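Long-range contacts in chlamydomonas reinhardtii THB1 (Chlamydomonas reinhardtii, PDB 6CII), which binds one heme per chain as a group I truncated hemoglobin, with the iron here carrying cyanide, and probably binds oxygen: residues S9-M14 with F56-F61; H96-L101 with E113-V118; M85-F90 with S120-I125. All blocks are in the same frame, centred on the assembly; numbering follows the deposited sequence.

Overall arrangement
From the N terminus, the chain enters the short helix 10-13, and contact 1 closes a largely helical loop when the end of helix 46-60 returns to it. The chain then runs through helix 72-82 to residues 85-90, where the loop of contact 3 opens. Inside that loop lies contact 2, the antiparallel pair of helices 87-103 and 108-126; contact 3 closes afterwards, joining the start of the first to the last turns of the second. Contacts 1 and 2 follow in series and touch through Leu10 on Ile117 and the Arg13-Glu113 salt bridge. Contacts 1 and 3, about 20 Å apart between centres, both reach the heme.

Contact 1: S9-M14 with F56-F61; sequences SLYSRM and FMTYVF. With HEM (protoporphyrin IX containing Fe), chain B.
Tyr11 lies against Thr58 and Phe61 where the short N-terminal helix 10-13 meets the end of helix 46-60, a junction within the 2-on-2 globin fold. The tyrosine N donates to Phe61 O, a fairly straight bond of 2.9 Å with an N-H...O angle of 160°. Its CB rests against Phe61 CB at 3.8 Å. CG, anti to the backbone N (chi1 177°), lies beside the residue's own carbonyl carbon; the ring beyond it meets Thr58. Atom CD2 comes near Thr58 CA, and CE2 meets Thr58 OG1 at 3.5 Å. Methyl CG2 of Thr58 sits over one face of the ring, 4.0 Å from its centroid, as a CH-pi contact. At the tip, Tyr11 OH shares a water with Thr58 OG1, a hydroxyl that is also hydrogen-bonded to Val54 O in its own helix.

Phe61, the first residue past helix 46-60, points its CB toward helix 10-13. Leu10 CD2 packs on its CD1, and in one of its two conformers the Met14 sulfur makes an oblique Met-aromatic contact with the ring. Ser9 caps helix 10-13, its OG accepting from Ser12 N at 3.0 Å. Earlier in helix 46-60, Phe56 belongs to the heme pocket, and its CE2 lies 3.5 Å from heme methyl CMB.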
loop_
_atom_site.group_PDB
_atom_site.type_symbol
_atom_site.label_atom_id
_atom_site.label_comp_id
_atom_site.label_asym_id
_atom_site.label_seq_id
_atom_site.Cartn_x
_atom_site.Cartn_y
_atom_site.Cartn_z
ATOM N N SER A 9 -14.823 -3.817 10.264
ATOM C CA SER A 9 -13.422 -3.554 9.979
ATOM C C SER A 9 -13.277 -2.273 9.185
ATOM O O SER A 9 -14.215 -1.786 8.542
ATOM C CB SER A 9 -12.797 -4.688 9.163
ATOM O OG SER A 9 -13.417 -4.771 7.886
ATOM N N LEU A 10 -12.062 -1.724 9.235
ATOM C CA LEU A 10 -11.747 -0.549 8.430
ATOM C C LEU A 10 -11.985 -0.841 6.963
ATOM O O LEU A 10 -12.602 -0.051 6.252
ATOM C CB LEU A 10 -10.299 -0.140 8.659
ATOM C CG LEU A 10 -9.774 0.928 7.698
ATOM C CD1 LEU A 10 -10.515 2.259 7.910
ATOM C CD2 LEU A 10 -8.250 1.099 7.854
ATOM N N TYR A 11 -11.499 -1.994 6.504
ATOM C CA TYR A 11 -11.747 -2.464 5.147
ATOM C C TYR A 11 -13.216 -2.384 4.770
ATOM O O TYR A 11 -13.568 -1.792 3.751
ATOM C CB TYR A 11 -11.263 -3.900 5.056
ATOM C CG TYR A 11 -11.493 -4.595 3.738
ATOM C CD1 TYR A 11 -12.537 -5.523 3.598
ATOM C CD2 TYR A 11 -10.643 -4.383 2.665
ATOM C CE1 TYR A 11 -12.715 -6.205 2.398
ATOM C CE2 TYR A 11 -10.812 -5.065 1.458
ATOM C CZ TYR A 11 -11.857 -5.965 1.340
ATOM O OH TYR A 11 -12.033 -6.687 0.179
ATOM N N SER A 12 -14.096 -2.994 5.577
ATOM C CA SER A 12 -15.512 -2.965 5.235
ATOM C C SER A 12 -16.062 -1.549 5.264
ATOM O O SER A 12 -16.840 -1.163 4.376
ATOM C CB SER A 12 -16.296 -3.877 6.172
ATOM O OG SER A 12 -15.834 -5.189 5.967
ATOM N N ARG A 13 -15.657 -0.755 6.261
ATOM C CA ARG A 13 -16.205 0.591 6.422
ATOM C C ARG A 13 -15.783 1.513 5.291
ATOM O O ARG A 13 -16.518 2.441 4.933
ATOM C CB ARG A 13 -15.779 1.142 7.772
ATOM C CG ARG A 13 -16.493 0.436 8.957
ATOM C CD ARG A 13 -16.071 0.954 10.341
ATOM N NE ARG A 13 -14.739 0.510 10.748
ATOM C CZ ARG A 13 -13.705 1.334 10.922
ATOM N NH1 ARG A 13 -13.871 2.635 10.751
ATOM N NH2 ARG A 13 -12.521 0.875 11.293
ATOM N N MET A 14 -14.610 1.276 4.715
ATOM C CA MET A 14 -14.191 2.142 3.626
ATOM C C MET A 14 -14.782 1.722 2.286
ATOM O O MET A 14 -14.539 2.402 1.284
ATOM C CB MET A 14 -12.652 2.206 3.564
ATOM C CG MET A 14 -11.945 0.916 3.185
ATOM S SD MET A 14 -10.150 0.961 3.532
ATOM C CE MET A 14 -9.776 2.680 3.138
ATOM N N PHE A 56 -2.379 -7.407 0.398
ATOM C CA PHE A 56 -1.746 -6.905 1.610
ATOM C C PHE A 56 -2.622 -5.877 2.294
ATOM O O PHE A 56 -2.847 -5.943 3.507
ATOM C CB PHE A 56 -0.383 -6.287 1.316
ATOM C CG PHE A 56 0.259 -5.731 2.550
ATOM C CD1 PHE A 56 0.804 -6.580 3.494
ATOM C CD2 PHE A 56 0.255 -4.364 2.805
ATOM C CE1 PHE A 56 1.364 -6.071 4.677
ATOM C CE2 PHE A 56 0.807 -3.861 3.984
ATOM C CZ PHE A 56 1.357 -4.718 4.902
ATOM N N MET A 57 -3.112 -4.896 1.533
ATOM C CA MET A 57 -3.934 -3.848 2.123
ATOM C C MET A 57 -5.214 -4.424 2.708
ATOM O O MET A 57 -5.665 -4.004 3.782
ATOM C CB MET A 57 -4.265 -2.790 1.071
ATOM C CG MET A 57 -3.053 -2.067 0.554
ATOM S SD MET A 57 -2.449 -0.935 1.800
ATOM C CE MET A 57 -1.052 -0.187 0.961
ATOM N N THR A 58 -5.810 -5.384 2.007
ATOM C CA THR A 58 -7.014 -6.035 2.517
ATOM C C THR A 58 -6.753 -6.653 3.888
ATOM O O THR A 58 -7.555 -6.493 4.821
ATOM C CB THR A 58 -7.449 -7.097 1.513
ATOM O OG1 THR A 58 -7.815 -6.476 0.271
ATOM C CG2 THR A 58 -8.636 -7.874 2.046
ATOM N N TYR A 59 -5.620 -7.340 4.020
ATOM C CA TYR A 59 -5.228 -7.947 5.293
ATOM C C TYR A 59 -5.033 -6.897 6.388
ATOM O O TYR A 59 -5.619 -7.012 7.473
ATOM C CB TYR A 59 -3.956 -8.776 5.100
ATOM C CG TYR A 59 -3.343 -9.219 6.406
ATOM C CD1 TYR A 59 -4.003 -10.122 7.220
ATOM C CD2 TYR A 59 -2.139 -8.689 6.840
ATOM C CE1 TYR A 59 -3.463 -10.530 8.419
ATOM C CE2 TYR A 59 -1.582 -9.095 8.057
ATOM C CZ TYR A 59 -2.255 -10.011 8.831
ATOM O OH TYR A 59 -1.723 -10.412 10.038
ATOM N N VAL A 60 -4.202 -5.875 6.146
ATOM C CA VAL A 60 -3.905 -4.968 7.261
ATOM C C VAL A 60 -5.075 -4.054 7.582
ATOM O O VAL A 60 -5.136 -3.516 8.696
ATOM C CB VAL A 60 -2.642 -4.119 7.035
ATOM C CG1 VAL A 60 -1.418 -5.048 6.926
ATOM C CG2 VAL A 60 -2.789 -3.192 5.813
ATOM N N PHE A 61 -6.007 -3.845 6.650
ATOM C CA PHE A 61 -7.225 -3.107 6.969
ATOM C C PHE A 61 -8.290 -4.003 7.598
ATOM O O PHE A 61 -9.404 -3.541 7.825
ATOM C CB PHE A 61 -7.791 -2.401 5.718
ATOM C CG PHE A 61 -6.846 -1.346 5.112
ATOM C CD1 PHE A 61 -5.804 -0.800 5.848
ATOM C CD2 PHE A 61 -7.031 -0.897 3.810
ATOM C CE1 PHE A 61 -4.961 0.142 5.284
ATOM C CE2 PHE A 61 -6.180 0.066 3.250
ATOM C CZ PHE A 61 -5.140 0.564 4.002
HETATM C CHA HEM B . 6.712 -5.333 -3.421
HETATM C CHB HEM B . 3.913 -3.406 0.098
HETATM C CHC HEM B . 6.794 0.599 0.118
HETATM C CHD HEM B . 8.911 -1.001 -4.055
HETATM C C1A HEM B . 5.756 -5.133 -2.454
HETATM C C2A HEM B . 4.729 -6.091 -2.118
HETATM C C3A HEM B . 3.964 -5.558 -1.167
HETATM C C4A HEM B . 4.441 -4.244 -0.855
HETATM C CMA HEM B . 2.731 -6.168 -0.465
HETATM C CAA HEM B . 4.623 -7.484 -2.782
HETATM C CBA HEM B . 5.552 -8.430 -2.007
HETATM C CGA HEM B . 5.339 -9.843 -2.468
HETATM O O1A HEM B . 4.451 -10.513 -1.890
HETATM O O2A HEM B . 6.038 -10.279 -3.417
HETATM C C1B HEM B . 4.460 -2.160 0.362
HETATM C C2B HEM B . 3.901 -1.223 1.295
HETATM C C3B HEM B . 4.659 -0.126 1.316
HETATM C C4B HEM B . 5.759 -0.304 0.383
HETATM C CMB HEM B . 2.629 -1.488 2.128
HETATM C CAB HEM B . 4.350 1.083 2.219
HETATM C CBB HEM B . 4.755 2.314 1.928
HETATM C C1C HEM B . 7.589 0.481 -1.011
HETATM C C2C HEM B . 8.585 1.441 -1.451
HETATM C C3C HEM B . 9.159 0.983 -2.581
HETATM C C4C HEM B . 8.537 -0.270 -2.937
HETATM C CMC HEM B . 8.905 2.731 -0.657
HETATM C CAC HEM B . 10.264 1.623 -3.467
HETATM C CBC HEM B . 10.157 2.909 -3.762
HETATM C C1D HEM B . 8.425 -2.295 -4.219
HETATM C C2D HEM B . 8.772 -3.109 -5.346
HETATM C C3D HEM B . 8.183 -4.316 -5.199
HETATM C C4D HEM B . 7.451 -4.305 -3.962
HETATM C CMD HEM B . 9.658 -2.634 -6.521
HETATM C CAD HEM B . 8.284 -5.493 -6.186
HETATM C CBD HEM B . 9.638 -6.184 -6.012
HETATM C CGD HEM B . 9.752 -7.322 -7.004
HETATM O O1D HEM B . 10.785 -7.394 -7.716
HETATM O O2D HEM B . 8.813 -8.158 -7.074
HETATM N NA HEM B . 5.541 -4.026 -1.649
HETATM N NB HEM B . 5.597 -1.559 -0.194
HETATM N NC HEM B . 7.612 -0.578 -1.930
HETATM N ND HEM B . 7.604 -3.055 -3.384
HETATM FE FE HEM B . 6.582 -2.338 -1.796
HETATM O O HOH W 1 -10.108 -2.923 10.972
HETATM O O HOH W 2 -9.963 -6.649 -1.394
#

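Contact 2: H96-L101 with E113-V118; sequences HLDSTL and EAMAIV
Met115 packs its folded side chain against Leu97, Asp98 and Leu101 of the facing helix. Its CG lies 3.6 Å from Asp98 OD1, and the two side chains meet at about a right angle. The chain then bends at both chi2 (-49°) and chi3 (-53°), which keeps SD and CE close to the Asp98 backbone: SD is 3.8 Å from Asp98 N. The sulfur also touches Leu97 CG at 4.0 Å and Leu101 CD1 at 4.1 Å, so one atom serves two leucines a helical turn apart. Next to the sulfur, Leu97 CD2 packs on Val118 CG2 at 3.7 Å, and one turn along Leu101 CD1 reaches Ala114 CB at 4.0 Å. An alanine in place of Met115 would probably open a gap beside Leu97 and Leu101 and leave the Asp98 backbone without its sulfur and methyl neighbours.

The segments 96-101 and 113-118 run antiparallel, 164° between their directions, their axes approaching to 10.4 Å. They belong to the last two helices of the globin fold, corresponding to its G and H helices. Beyond the first shell, Leu97 also packs on Phe27 and Met57, and Ala114 on Leu10 and Phe61, so the pair is flanked by helices 16-33, 46-60 and 10-13. The Val118 side chain comes to about 4 Å from the heme between nearest atoms. Asp98 OD1 forms a salt bridge with Lys111, which probably steadies the carboxylate beside Met115. Across the interface itself the side chains meet through van der Waals contact, so its cohesion probably depends more on the fit of methyl groups and a thioether than on directional bonds.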
loop_
_atom_site.group_PDB
_atom_site.type_symbol
_atom_site.label_atom_id
_atom_site.label_comp_id
_atom_site.label_asym_id
_atom_site.label_seq_id
_atom_site.Cartn_x
_atom_site.Cartn_y
_atom_site.Cartn_z
ATOM N N HIS A 96 1.333 9.257 -1.892
ATOM C CA HIS A 96 0.494 8.867 -3.014
ATOM C C HIS A 96 -0.753 8.149 -2.542
ATOM O O HIS A 96 -1.828 8.337 -3.114
ATOM C CB HIS A 96 1.252 7.965 -3.978
ATOM C CG HIS A 96 2.160 8.705 -4.893
ATOM N ND1 HIS A 96 1.705 9.656 -5.784
ATOM C CD2 HIS A 96 3.495 8.608 -5.085
ATOM C CE1 HIS A 96 2.728 10.123 -6.476
ATOM N NE2 HIS A 96 3.824 9.503 -6.071
ATOM N N LEU A 97 -0.627 7.285 -1.542
ATOM C CA LEU A 97 -1.815 6.577 -1.081
ATOM C C LEU A 97 -2.761 7.529 -0.367
ATOM O O LEU A 97 -3.979 7.444 -0.531
ATOM C CB LEU A 97 -1.442 5.425 -0.161
ATOM C CG LEU A 97 -2.634 4.580 0.312
ATOM C CD1 LEU A 97 -3.404 3.983 -0.879
ATOM C CD2 LEU A 97 -2.200 3.470 1.295
ATOM N N ASP A 98 -2.221 8.434 0.434
ATOM C CA ASP A 98 -3.095 9.366 1.138
ATOM C C ASP A 98 -3.864 10.216 0.142
ATOM O O ASP A 98 -5.086 10.349 0.244
ATOM C CB ASP A 98 -2.290 10.247 2.085
ATOM C CG ASP A 98 -3.179 11.253 2.807
ATOM O OD1 ASP A 98 -3.769 10.897 3.831
ATOM O OD2 ASP A 98 -3.318 12.388 2.326
ATOM N N SER A 99 -3.163 10.760 -0.860
ATOM C CA SER A 99 -3.814 11.566 -1.897
ATOM C C SER A 99 -4.838 10.757 -2.680
ATOM O O SER A 99 -5.889 11.282 -3.068
ATOM C CB SER A 99 -2.759 12.134 -2.847
ATOM O OG SER A 99 -2.004 13.150 -2.193
ATOM N N THR A 100 -4.533 9.479 -2.949
ATOM C CA THR A 100 -5.490 8.611 -3.631
ATOM C C THR A 100 -6.758 8.443 -2.814
ATOM O O THR A 100 -7.877 8.524 -3.346
ATOM C CB THR A 100 -4.857 7.247 -3.884
ATOM O OG1 THR A 100 -3.770 7.384 -4.808
ATOM C CG2 THR A 100 -5.897 6.253 -4.392
ATOM N N LEU A 101 -6.601 8.145 -1.517
ATOM C CA LEU A 101 -7.779 7.932 -0.683
ATOM C C LEU A 101 -8.600 9.207 -0.583
ATOM O O LEU A 101 -9.837 9.163 -0.588
ATOM C CB LEU A 101 -7.339 7.455 0.692
ATOM C CG LEU A 101 -6.710 6.066 0.720
ATOM C CD1 LEU A 101 -6.276 5.750 2.168
ATOM C CD2 LEU A 101 -7.647 5.001 0.171
ATOM N N GLU A 113 -7.033 6.419 9.805
ATOM C CA GLU A 113 -6.787 5.072 10.301
ATOM C C GLU A 113 -5.950 4.283 9.303
ATOM O O GLU A 113 -4.963 3.631 9.668
ATOM C CB GLU A 113 -8.109 4.354 10.566
ATOM C CG GLU A 113 -7.845 3.005 11.227
ATOM C CD GLU A 113 -9.099 2.307 11.727
ATOM O OE1 GLU A 113 -10.192 2.900 11.650
ATOM O OE2 GLU A 113 -8.964 1.158 12.202
ATOM N N ALA A 114 -6.361 4.311 8.032
ATOM C CA ALA A 114 -5.639 3.572 7.003
ATOM C C ALA A 114 -4.198 4.035 6.933
ATOM O O ALA A 114 -3.267 3.218 6.854
ATOM C CB ALA A 114 -6.343 3.751 5.649
ATOM N N MET A 115 -3.984 5.343 6.999
ATOM C CA MET A 115 -2.625 5.822 6.819
ATOM C C MET A 115 -1.779 5.542 8.050
ATOM O O MET A 115 -0.564 5.361 7.930
ATOM C CB MET A 115 -2.637 7.312 6.473
ATOM C CG MET A 115 -3.222 7.619 5.102
ATOM S SD MET A 115 -2.599 6.635 3.709
ATOM C CE MET A 115 -0.822 6.893 3.914
ATOM N N ALA A 116 -2.392 5.469 9.235
ATOM C CA ALA A 116 -1.616 5.058 10.404
ATOM C C ALA A 116 -1.210 3.597 10.310
ATOM O O ALA A 116 -0.117 3.218 10.750
ATOM C CB ALA A 116 -2.423 5.306 11.669
ATOM N N ILE A 117 -2.092 2.762 9.768
ATOM C CA ILE A 117 -1.749 1.364 9.533
ATOM C C ILE A 117 -0.609 1.256 8.522
ATOM O O ILE A 117 0.346 0.492 8.725
ATOM C CB ILE A 117 -2.993 0.579 9.080
ATOM C CG1 ILE A 117 -4.002 0.469 10.210
ATOM C CG2 ILE A 117 -2.582 -0.806 8.582
ATOM C CD1 ILE A 117 -5.347 -0.033 9.762
ATOM N N VAL A 118 -0.673 2.026 7.435
ATOM C CA VAL A 118 0.466 2.052 6.519
ATOM C C VAL A 118 1.727 2.526 7.235
ATOM O O VAL A 118 2.823 2.000 7.010
ATOM C CB VAL A 118 0.144 2.916 5.293
ATOM C CG1 VAL A 118 1.399 3.073 4.411
ATOM C CG2 VAL A 118 -0.987 2.292 4.536
#

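Contact 3: M85-F90 with S120-I125; sequences MNHHHF and SARPLI. With HEM (protoporphyrin IX containing Fe), chain B.
Ala121 is met obliquely by the ring of Phe90, whose CE2 lies 4.3 Å from the alanine C. Next comes Arg122, which covers one face of that ring with its aliphatic part: CB lies 3.7 Å from Phe90 CZ, and CG stands over the ring centre as a CH-pi contact, 3.8 Å from the centroid. A bend at chi3 (82°) sets NE off the line of the earlier carbons, and the guanidinium lies beside His87. There His87 CD2 sits over a guanidinium face, offset toward its rim, while NE lies at the imidazole edge; the two planes are 69° apart. A water joins Arg122 NH1 to His87 O, and another accepts from NE weakly while bonding His87 NE2.

This is the heme side of the packing between globin helices G and H: residues 85-90 lead into helix 87-103, which Asn86 and His89 open with a capping box, and residues 120-125 belong to helix 108-126. The Phe90 face turned from Arg122 receives the heme vinyl, with CE2 3.3 Å from heme CBB.

Ile125 reaches the pocket with both branches. Its CD1 stands at the Phe90 edge, 3.6 Å from CE2, and lies 3.4 Å from heme C3B. The other branch, CG2, meets Met85 CE at 3.4 Å, tighter than usual for two carbons. The extended Met85 chain also touches the porphyrin, its SD 3.7 Å from heme C3C, and packs on His76, the axial ligand of the heme iron.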
loop_
_atom_site.group_PDB
_atom_site.type_symbol
_atom_site.label_atom_id
_atom_site.label_comp_id
_atom_site.label_asym_id
_atom_site.label_seq_id
_atom_site.Cartn_x
_atom_site.Cartn_y
_atom_site.Cartn_z
ATOM N N MET A 85 16.602 1.880 -2.078
ATOM C CA MET A 85 15.283 2.196 -1.521
ATOM C C MET A 85 15.447 2.755 -0.111
ATOM O O MET A 85 16.189 2.193 0.706
ATOM C CB MET A 85 14.378 0.947 -1.496
ATOM C CG MET A 85 13.019 1.195 -0.770
ATOM S SD MET A 85 12.038 -0.337 -0.704
ATOM C CE MET A 85 11.113 -0.023 0.766
ATOM N N ASN A 86 14.743 3.850 0.198
ATOM C CA ASN A 86 15.003 4.503 1.471
ATOM C C ASN A 86 13.728 5.061 2.079
ATOM O O ASN A 86 12.633 4.968 1.517
ATOM C CB ASN A 86 16.097 5.576 1.317
ATOM C CG ASN A 86 15.715 6.687 0.379
ATOM O OD1 ASN A 86 14.574 7.143 0.364
ATOM N ND2 ASN A 86 16.693 7.169 -0.406
ATOM N N HIS A 87 13.892 5.645 3.267
ATOM C CA HIS A 87 12.746 6.149 4.010
ATOM C C HIS A 87 12.045 7.281 3.282
ATOM O O HIS A 87 10.828 7.459 3.436
ATOM C CB HIS A 87 13.205 6.591 5.397
ATOM C CG HIS A 87 13.236 5.479 6.393
ATOM N ND1 HIS A 87 14.081 4.393 6.284
ATOM C CD2 HIS A 87 12.506 5.277 7.516
ATOM C CE1 HIS A 87 13.884 3.581 7.309
ATOM N NE2 HIS A 87 12.929 4.090 8.068
ATOM N N HIS A 88 12.776 8.061 2.492
ATOM C CA HIS A 88 12.113 9.118 1.740
ATOM C C HIS A 88 11.181 8.525 0.695
ATOM O O HIS A 88 10.067 9.027 0.502
ATOM C CB HIS A 88 13.134 10.042 1.079
ATOM C CG HIS A 88 12.517 11.100 0.207
ATOM N ND1 HIS A 88 11.650 12.055 0.695
ATOM C CD2 HIS A 88 12.629 11.336 -1.122
ATOM C CE1 HIS A 88 11.266 12.842 -0.294
ATOM N NE2 HIS A 88 11.854 12.434 -1.403
ATOM N N HIS A 89 11.607 7.437 0.034
ATOM C CA HIS A 89 10.691 6.774 -0.894
ATOM C C HIS A 89 9.446 6.304 -0.174
ATOM O O HIS A 89 8.332 6.388 -0.714
ATOM C CB HIS A 89 11.346 5.572 -1.569
ATOM C CG HIS A 89 12.522 5.924 -2.416
ATOM N ND1 HIS A 89 13.758 5.358 -2.225
ATOM C CD2 HIS A 89 12.650 6.780 -3.455
ATOM C CE1 HIS A 89 14.612 5.873 -3.095
ATOM N NE2 HIS A 89 13.962 6.738 -3.857
ATOM N N PHE A 90 9.613 5.749 1.023
ATOM C CA PHE A 90 8.453 5.348 1.803
ATOM C C PHE A 90 7.498 6.516 2.000
ATOM O O PHE A 90 6.286 6.367 1.812
ATOM C CB PHE A 90 8.897 4.760 3.140
ATOM C CG PHE A 90 7.763 4.233 3.971
ATOM C CD1 PHE A 90 7.012 5.090 4.768
ATOM C CD2 PHE A 90 7.461 2.887 3.968
ATOM C CE1 PHE A 90 5.960 4.610 5.529
ATOM C CE2 PHE A 90 6.425 2.392 4.741
ATOM C CZ PHE A 90 5.674 3.244 5.517
ATOM N N SER A 120 2.525 1.954 10.198
ATOM C CA SER A 120 3.020 0.856 11.018
ATOM C C SER A 120 3.827 -0.142 10.207
ATOM O O SER A 120 4.597 -0.911 10.796
ATOM C CB SER A 120 1.857 0.157 11.720
ATOM O OG SER A 120 1.285 -0.848 10.900
ATOM N N ALA A 121 3.688 -0.141 8.874
ATOM C CA ALA A 121 4.482 -1.017 8.016
ATOM C C ALA A 121 5.920 -0.563 7.874
ATOM O O ALA A 121 6.748 -1.345 7.393
ATOM C CB ALA A 121 3.878 -1.117 6.612
ATOM N N ARG A 122 6.239 0.658 8.275
ATOM C CA ARG A 122 7.603 1.136 8.064
ATOM C C ARG A 122 8.639 0.264 8.758
ATOM O O ARG A 122 9.585 -0.171 8.080
ATOM C CB ARG A 122 7.714 2.605 8.479
ATOM C CG ARG A 122 8.857 3.311 7.796
ATOM C CD ARG A 122 8.871 4.802 8.125
ATOM N NE ARG A 122 9.511 5.020 9.410
ATOM C CZ ARG A 122 9.847 6.219 9.875
ATOM N NH1 ARG A 122 9.597 7.301 9.147
ATOM N NH2 ARG A 122 10.424 6.333 11.068
ATOM N N PRO A 123 8.545 -0.038 10.065
ATOM C CA PRO A 123 9.589 -0.881 10.677
ATOM C C PRO A 123 9.637 -2.260 10.075
ATOM O O PRO A 123 10.721 -2.848 9.977
ATOM C CB PRO A 123 9.187 -0.952 12.160
ATOM C CG PRO A 123 8.125 0.049 12.347
ATOM C CD PRO A 123 7.520 0.369 11.044
ATOM N N LEU A 124 8.481 -2.803 9.689
ATOM C CA LEU A 124 8.458 -4.105 9.038
ATOM C C LEU A 124 9.238 -4.060 7.742
ATOM O O LEU A 124 10.061 -4.939 7.470
ATOM C CB LEU A 124 7.017 -4.542 8.771
ATOM C CG LEU A 124 6.215 -4.658 10.080
ATOM C CD1 LEU A 124 4.800 -5.167 9.843
ATOM C CD2 LEU A 124 6.959 -5.536 11.093
ATOM N N ILE A 125 8.999 -3.028 6.936
ATOM C CA ILE A 125 9.628 -2.960 5.618
ATOM C C ILE A 125 11.139 -2.786 5.742
ATOM O O ILE A 125 11.907 -3.436 5.022
ATOM C CB ILE A 125 8.994 -1.833 4.782
ATOM C CG1 ILE A 125 7.650 -2.270 4.195
ATOM C CG2 ILE A 125 9.940 -1.400 3.680
ATOM C CD1 ILE A 125 6.803 -1.105 3.784
HETATM C CHA HEM B . 6.712 -5.333 -3.421
HETATM C CHB HEM B . 3.913 -3.406 0.098
HETATM C CHC HEM B . 6.794 0.599 0.118
HETATM C CHD HEM B . 8.911 -1.001 -4.055
HETATM C C1A HEM B . 5.756 -5.133 -2.454
HETATM C C2A HEM B . 4.729 -6.091 -2.118
HETATM C C3A HEM B . 3.964 -5.558 -1.167
HETATM C C4A HEM B . 4.441 -4.244 -0.855
HETATM C CMA HEM B . 2.731 -6.168 -0.465
HETATM C CAA HEM B . 4.623 -7.484 -2.782
HETATM C CBA HEM B . 5.552 -8.430 -2.007
HETATM C CGA HEM B . 5.339 -9.843 -2.468
HETATM O O1A HEM B . 4.451 -10.513 -1.890
HETATM O O2A HEM B . 6.038 -10.279 -3.417
HETATM C C1B HEM B . 4.460 -2.160 0.362
HETATM C C2B HEM B . 3.901 -1.223 1.295
HETATM C C3B HEM B . 4.659 -0.126 1.316
HETATM C C4B HEM B . 5.759 -0.304 0.383
HETATM C CMB HEM B . 2.629 -1.488 2.128
HETATM C CAB HEM B . 4.350 1.083 2.219
HETATM C CBB HEM B . 4.755 2.314 1.928
HETATM C C1C HEM B . 7.589 0.481 -1.011
HETATM C C2C HEM B . 8.585 1.441 -1.451
HETATM C C3C HEM B . 9.159 0.983 -2.581
HETATM C C4C HEM B . 8.537 -0.270 -2.937
HETATM C CMC HEM B . 8.905 2.731 -0.657
HETATM C CAC HEM B . 10.264 1.623 -3.467
HETATM C CBC HEM B . 10.157 2.909 -3.762
HETATM C C1D HEM B . 8.425 -2.295 -4.219
HETATM C C2D HEM B . 8.772 -3.109 -5.346
HETATM C C3D HEM B . 8.183 -4.316 -5.199
HETATM C C4D HEM B . 7.451 -4.305 -3.962
HETATM C CMD HEM B . 9.658 -2.634 -6.521
HETATM C CAD HEM B . 8.284 -5.493 -6.186
HETATM C CBD HEM B . 9.638 -6.184 -6.012
HETATM C CGD HEM B . 9.752 -7.322 -7.004
HETATM O O1D HEM B . 10.785 -7.394 -7.716
HETATM O O2D HEM B . 8.813 -8.158 -7.074
HETATM N NA HEM B . 5.541 -4.026 -1.649
HETATM N NB HEM B . 5.597 -1.559 -0.194
HETATM N NC HEM B . 7.612 -0.578 -1.930
HETATM N ND HEM B . 7.604 -3.055 -3.384
HETATM FE FE HEM B . 6.582 -2.338 -1.796
HETATM O O HOH W 3 9.731 7.198 6.278
HETATM O O HOH W 4 12.009 2.872 10.284
#